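Local coordinates for protein sugar kinase, pfkB family (Thermotoga maritima, PDB 2AJR) that probably transfers phosphate from ATP to a sugar phosphate, as kinases of the pfkB family do, and carries a bound magnesium ion, at residues Phe178-Gln183 against Tyr281-His286; Asp246-Arg251 against Asn289-Ala294. All blocks are in the same frame, centred on the assembly; numbering follows the deposited sequence.

Contact 1. Residues Phe178-Gln183 against Tyr281-His286; sequences FVFVEQ and YYFIKH
F283 reaches out from helix 271-286 and lays its ring against that of F178 on strand 178-182, with F180 touching its base. Followed outward, F283 CB comes first to the rim of the F180 ring, near the plane of that ring, 4.0 Å from F180 CZ. With CG of F283 anti to the backbone N (chi1 177°), the ring then extends away from the helix toward the strand. F283 CD2 only grazes F178 CD1, whereas F283 CE2 sits 3.7 Å from F178 CG. On the other side of the ring, F283 CE1 is 3.8 Å from F178 CE2. At the tip, F283 CZ lies over the face of F178, nearer its rim than its middle, 3.5 Å from F178 CG. The rings of F178 and F283 thus form an offset face-to-face stack, centroids 4.0 Å apart and planes inclined by 21°. This is a helix packed on the central sheet of a ribokinase-like alpha/beta fold; helices 164-174 and 185-193 touch V181 on the same strand. Replacing F178 with an alanine would probably leave the F283 ring without its stacking partner and freer to turn. F178 also touches N199 and Q235 in loops.

Contact 2. Residues Asp246-Arg251 against Asn289-Ala294; sequences DIVATR and NFLEMA
V248 on strand 245-249 meets A294 and L291 on helix 290-304, and T250, further along the same segment, meets F290; all the contacts across this interface are apolar. The tightest is between V248 CG2 and A294 CB, 3.5 Å apart. The other branch, V248 CG1, stands 4.0 Å from A294 CB, so that the single methyl of the alanine faces both arms of the valine. Because V248 CG1 is anti to the backbone N (chi1 -179°), it also turns to the leucine, and L291 CD1 approaches it to 4.3 Å. A looser touch follows at T250: its methyl CG2 lies 4.1 Å from CB of F290, the side chains running at a slant to one another, so the meeting is with the base of F290 and not with its ring.

The strand belongs to the antiparallel end of the large mixed sheet of this ribokinase-like fold, paired with strands 236-241 and 254-259, and the helix lies across one face of it. V236 and W255 of those neighbouring strands extend the surface, touching F290 and L291 respectively. I247 and A249 point to the other face, where helix 220-233 packs.

Polar bonds are local to each side. N289 is the N-cap of the helix: N289 OD1 accepts from E292 N at 3.2 Å, with an N-H...O angle of 159°. The donor is tilted 28° from the carbonyl plane of the N289 side chain. On the strand side, T250 OG1 bonds to E252 N, leaving its methyl for the helix.

Overall arrangement
Of the elements involved, the chain reaches strand 178-182 first, then strand 245-249, and only afterwards helices 271-286 and 290-304. Contact 1 closes a loop of 97 residues when helix 271-286 returns to the first strand; contact 2 closes one of 37 when the next helix returns to the second. The segments alternate, so the two loops cross. Both helices reach the same large sheet, one at its parallel part and the other at its antiparallel end, with contact centres about 12 Å apart. The helices also meet directly: Y282 packs on E292 and M293, while M293 touches F180, joining contact 2's helix to contact 1's strand.

Contact 1. Residues Phe178-Gln183 against Tyr281-His286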
loop_
_atom_site.group_PDB
_atom_site.type_symbol
_atom_site.label_atom_id
_atom_site.label_comp_id
_atom_site.label_asym_id
_atom_site.label_seq_id
_atom_site.Cartn_x
_atom_site.Cartn_y
_atom_site.Cartn_z
ATOM N N PHE A 178 23.656 -23.038 16.931
ATOM C CA PHE A 178 24.131 -22.933 15.564
ATOM C C PHE A 178 23.430 -21.739 14.912
ATOM O O PHE A 178 22.221 -21.555 15.095
ATOM C CB PHE A 178 23.793 -24.233 14.838
ATOM C CG PHE A 178 24.492 -24.406 13.539
ATOM C CD1 PHE A 178 23.915 -23.956 12.366
ATOM C CD2 PHE A 178 25.700 -25.063 13.479
ATOM C CE1 PHE A 178 24.547 -24.134 11.161
ATOM C CE2 PHE A 178 26.340 -25.244 12.279
ATOM C CZ PHE A 178 25.768 -24.776 11.116
ATOM N N VAL A 179 24.179 -20.924 14.177
ATOM C CA VAL A 179 23.663 -19.644 13.682
ATOM C C VAL A 179 23.711 -19.528 12.168
ATOM O O VAL A 179 24.765 -19.709 11.581
ATOM C CB VAL A 179 24.488 -18.452 14.238
ATOM C CG1 VAL A 179 24.190 -17.181 13.434
ATOM C CG2 VAL A 179 24.239 -18.251 15.734
ATOM N N PHE A 180 22.566 -19.198 11.566
ATOM C CA PHE A 180 22.458 -18.804 10.140
ATOM C C PHE A 180 22.202 -17.299 10.066
ATOM O O PHE A 180 21.312 -16.808 10.770
ATOM C CB PHE A 180 21.247 -19.464 9.474
ATOM C CG PHE A 180 21.300 -20.957 9.412
ATOM C CD1 PHE A 180 21.015 -21.725 10.537
ATOM C CD2 PHE A 180 21.583 -21.606 8.213
ATOM C CE1 PHE A 180 21.037 -23.121 10.475
ATOM C CE2 PHE A 180 21.599 -23.002 8.143
ATOM C CZ PHE A 180 21.328 -23.759 9.280
ATOM N N VAL A 181 22.927 -16.571 9.213
ATOM C CA VAL A 181 22.613 -15.156 8.988
ATOM C C VAL A 181 22.461 -14.827 7.511
ATOM O O VAL A 181 23.277 -15.245 6.699
ATOM C CB VAL A 181 23.688 -14.230 9.585
ATOM C CG1 VAL A 181 23.435 -12.801 9.152
ATOM C CG2 VAL A 181 23.709 -14.332 11.101
ATOM N N GLU A 182 21.410 -14.079 7.172
ATOM C CA GLU A 182 21.274 -13.447 5.844
ATOM C C GLU A 182 21.029 -11.944 6.021
ATOM O O GLU A 182 19.931 -11.542 6.368
ATOM C CB GLU A 182 20.147 -14.091 4.994
ATOM C CG GLU A 182 20.006 -13.465 3.565
ATOM C CD GLU A 182 18.832 -14.011 2.719
ATOM O OE1 GLU A 182 17.793 -14.444 3.282
ATOM O OE2 GLU A 182 18.958 -13.998 1.473
ATOM N N GLN A 183 22.042 -11.112 5.791
ATOM C CA GLN A 183 21.897 -9.661 5.952
ATOM C C GLN A 183 22.759 -8.908 4.967
ATOM O O GLN A 183 23.657 -9.474 4.379
ATOM C CB GLN A 183 22.248 -9.236 7.377
ATOM C CG GLN A 183 21.215 -9.723 8.383
ATOM C CD GLN A 183 21.399 -9.180 9.801
ATOM O OE1 GLN A 183 22.472 -9.282 10.386
ATOM N NE2 GLN A 183 20.321 -8.634 10.370
ATOM N N TYR A 281 16.447 -26.775 7.247
ATOM C CA TYR A 281 15.859 -28.119 7.185
ATOM C C TYR A 281 16.908 -29.217 6.979
ATOM O O TYR A 281 16.832 -30.268 7.615
ATOM C CB TYR A 281 14.818 -28.199 6.064
ATOM C CG TYR A 281 14.224 -29.573 5.834
ATOM C CD1 TYR A 281 13.100 -29.988 6.533
ATOM C CD2 TYR A 281 14.771 -30.454 4.901
ATOM C CE1 TYR A 281 12.537 -31.250 6.330
ATOM C CE2 TYR A 281 14.205 -31.723 4.684
ATOM C CZ TYR A 281 13.092 -32.106 5.406
ATOM O OH TYR A 281 12.522 -33.337 5.219
ATOM N N TYR A 282 17.860 -28.986 6.086
ATOM C CA TYR A 282 18.852 -30.007 5.777
ATOM C C TYR A 282 19.734 -30.242 6.983
ATOM O O TYR A 282 20.051 -31.384 7.317
ATOM C CB TYR A 282 19.738 -29.613 4.583
ATOM C CG TYR A 282 20.609 -30.761 4.095
ATOM C CD1 TYR A 282 21.779 -31.123 4.761
ATOM C CD2 TYR A 282 20.244 -31.499 2.976
ATOM C CE1 TYR A 282 22.560 -32.201 4.317
ATOM C CE2 TYR A 282 21.017 -32.571 2.522
ATOM C CZ TYR A 282 22.167 -32.919 3.189
ATOM O OH TYR A 282 22.908 -33.976 2.703
ATOM N N PHE A 283 20.160 -29.147 7.603
ATOM C CA PHE A 283 20.955 -29.209 8.818
ATOM C C PHE A 283 20.221 -30.034 9.875
ATOM O O PHE A 283 20.757 -31.032 10.367
ATOM C CB PHE A 283 21.245 -27.801 9.335
ATOM C CG PHE A 283 22.004 -27.773 10.623
ATOM C CD1 PHE A 283 23.296 -28.245 10.685
ATOM C CD2 PHE A 283 21.429 -27.264 11.771
ATOM C CE1 PHE A 283 23.998 -28.217 11.864
ATOM C CE2 PHE A 283 22.130 -27.236 12.950
ATOM C CZ PHE A 283 23.417 -27.712 12.996
ATOM N N ILE A 284 18.986 -29.647 10.191
ATOM C CA ILE A 284 18.195 -30.382 11.178
ATOM C C ILE A 284 18.049 -31.868 10.834
ATOM O O ILE A 284 18.265 -32.720 11.694
ATOM C CB ILE A 284 16.789 -29.799 11.341
ATOM C CG1 ILE A 284 16.844 -28.428 12.027
ATOM C CG2 ILE A 284 15.917 -30.761 12.140
ATOM C CD1 ILE A 284 15.484 -27.906 12.388
ATOM N N LYS A 285 17.697 -32.173 9.585
ATOM C CA LYS A 285 17.356 -33.546 9.206
ATOM C C LYS A 285 18.571 -34.431 8.896
ATOM O O LYS A 285 18.659 -35.537 9.412
ATOM C CB LYS A 285 16.357 -33.580 8.038
ATOM C CG LYS A 285 14.948 -33.050 8.359
ATOM C CD LYS A 285 14.287 -33.700 9.596
ATOM C CE LYS A 285 12.820 -33.255 9.774
ATOM N NZ LYS A 285 12.229 -33.600 11.115
ATOM N N HIS A 286 19.502 -33.962 8.072
ATOM C CA HIS A 286 20.641 -34.801 7.652
ATOM C C HIS A 286 22.027 -34.304 8.099
ATOM O O HIS A 286 23.035 -34.760 7.569
ATOM C CB HIS A 286 20.614 -34.990 6.131
ATOM C CG HIS A 286 19.239 -35.212 5.583
ATOM N ND1 HIS A 286 18.701 -34.438 4.578
ATOM C CD2 HIS A 286 18.278 -36.100 5.927
ATOM C CE1 HIS A 286 17.471 -34.848 4.317
ATOM N NE2 HIS A 286 17.191 -35.853 5.123
#

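Contact 2. Residues Asp246-Arg251 against Asn289-Ala294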
loop_
_atom_site.group_PDB
_atom_site.type_symbol
_atom_site.label_atom_id
_atom_site.label_comp_id
_atom_site.label_asym_id
_atom_site.label_seq_id
_atom_site.Cartn_x
_atom_site.Cartn_y
_atom_site.Cartn_z
ATOM N N ASP A 246 25.322 -19.400 -7.090
ATOM C CA ASP A 246 25.822 -19.185 -5.737
ATOM C C ASP A 246 27.185 -19.842 -5.552
ATOM O O ASP A 246 27.389 -21.013 -5.886
ATOM C CB ASP A 246 24.824 -19.719 -4.703
ATOM C CG ASP A 246 23.593 -18.821 -4.553
ATOM O OD1 ASP A 246 23.711 -17.698 -3.994
ATOM O OD2 ASP A 246 22.506 -19.248 -4.990
ATOM N N ILE A 247 28.119 -19.063 -5.029
ATOM C CA ILE A 247 29.424 -19.559 -4.657
ATOM C C ILE A 247 29.298 -20.063 -3.234
ATOM O O ILE A 247 28.821 -19.345 -2.366
ATOM C CB ILE A 247 30.481 -18.444 -4.741
ATOM C CG1 ILE A 247 30.619 -17.970 -6.191
ATOM C CG2 ILE A 247 31.819 -18.937 -4.214
ATOM C CD1 ILE A 247 30.874 -16.509 -6.330
ATOM N N VAL A 248 29.676 -21.311 -3.014
ATOM C CA VAL A 248 29.677 -21.893 -1.702
ATOM C C VAL A 248 31.124 -22.125 -1.320
ATOM O O VAL A 248 31.836 -22.854 -2.012
ATOM C CB VAL A 248 28.916 -23.209 -1.703
ATOM C CG1 VAL A 248 28.903 -23.819 -0.304
ATOM C CG2 VAL A 248 27.495 -22.980 -2.206
ATOM N N ALA A 249 31.569 -21.476 -0.247
ATOM C CA ALA A 249 32.938 -21.618 0.246
ATOM C C ALA A 249 32.929 -22.270 1.628
ATOM O O ALA A 249 32.171 -21.847 2.518
ATOM C CB ALA A 249 33.619 -20.256 0.321
ATOM N N THR A 250 33.748 -23.314 1.787
ATOM C CA THR A 250 34.015 -23.922 3.090
ATOM C C THR A 250 35.516 -23.949 3.308
ATOM O O THR A 250 36.293 -23.448 2.485
ATOM C CB THR A 250 33.458 -25.376 3.226
ATOM O OG1 THR A 250 34.346 -26.319 2.602
ATOM C CG2 THR A 250 32.069 -25.492 2.632
ATOM N N ARG A 251 35.914 -24.553 4.418
ATOM C CA ARG A 251 37.317 -24.644 4.794
ATOM C C ARG A 251 37.989 -25.711 3.940
ATOM O O ARG A 251 39.192 -25.656 3.740
ATOM C CB ARG A 251 37.445 -24.888 6.316
ATOM C CG ARG A 251 36.672 -23.775 7.086
ATOM C CD ARG A 251 36.726 -23.804 8.612
ATOM N NE ARG A 251 36.085 -22.598 9.171
ATOM C CZ ARG A 251 35.794 -22.413 10.460
ATOM N NH1 ARG A 251 36.046 -23.349 11.363
ATOM N NH2 ARG A 251 35.228 -21.278 10.851
ATOM N N ASN A 289 26.444 -31.336 6.606
ATOM C CA ASN A 289 27.148 -31.464 5.340
ATOM C C ASN A 289 26.814 -30.216 4.531
ATOM O O ASN A 289 25.706 -30.071 4.020
ATOM C CB ASN A 289 26.727 -32.729 4.600
ATOM C CG ASN A 289 27.484 -32.920 3.303
ATOM O OD1 ASN A 289 27.562 -32.010 2.473
ATOM N ND2 ASN A 289 28.053 -34.106 3.118
ATOM N N PHE A 290 27.785 -29.315 4.428
ATOM C CA PHE A 290 27.548 -27.951 3.977
ATOM C C PHE A 290 27.270 -27.814 2.490
ATOM O O PHE A 290 26.340 -27.119 2.101
ATOM C CB PHE A 290 28.719 -27.061 4.381
ATOM C CG PHE A 290 28.872 -26.921 5.863
ATOM C CD1 PHE A 290 27.837 -26.407 6.628
ATOM C CD2 PHE A 290 30.042 -27.314 6.505
ATOM C CE1 PHE A 290 27.964 -26.289 8.011
ATOM C CE2 PHE A 290 30.185 -27.183 7.886
ATOM C CZ PHE A 290 29.144 -26.673 8.638
ATOM N N LEU A 291 28.056 -28.463 1.650
ATOM C CA LEU A 291 27.801 -28.377 0.223
ATOM C C LEU A 291 26.392 -28.888 -0.048
ATOM O O LEU A 291 25.602 -28.212 -0.722
ATOM C CB LEU A 291 28.830 -29.153 -0.609
ATOM C CG LEU A 291 28.632 -28.946 -2.125
ATOM C CD1 LEU A 291 28.662 -27.465 -2.477
ATOM C CD2 LEU A 291 29.640 -29.728 -2.960
ATOM N N GLU A 292 26.061 -30.058 0.501
ATOM C CA GLU A 292 24.702 -30.605 0.326
ATOM C C GLU A 292 23.617 -29.704 0.938
ATOM O O GLU A 292 22.519 -29.617 0.399
ATOM C CB GLU A 292 24.599 -32.037 0.842
ATOM C CG GLU A 292 25.521 -33.024 0.097
ATOM C CD GLU A 292 25.078 -33.313 -1.334
ATOM O OE1 GLU A 292 23.921 -33.726 -1.547
ATOM O OE2 GLU A 292 25.900 -33.157 -2.257
HETATM N N MSE A 293 23.933 -29.009 2.028
HETATM C CA MSE A 293 23.030 -27.981 2.550
HETATM C C MSE A 293 22.771 -26.879 1.553
HETATM O O MSE A 293 21.626 -26.539 1.312
HETATM C CB MSE A 293 23.601 -27.306 3.772
HETATM C CG MSE A 293 23.276 -27.977 5.068
HETATM SE SE MSE A 293 23.981 -26.894 6.521
HETATM C CE MSE A 293 23.609 -25.185 5.854
ATOM N N ALA A 294 23.838 -26.304 0.997
ATOM C CA ALA A 294 23.698 -25.246 -0.003
ATOM C C ALA A 294 22.943 -25.731 -1.247
ATOM O O ALA A 294 22.147 -24.987 -1.816
ATOM C CB ALA A 294 25.050 -24.695 -0.385
#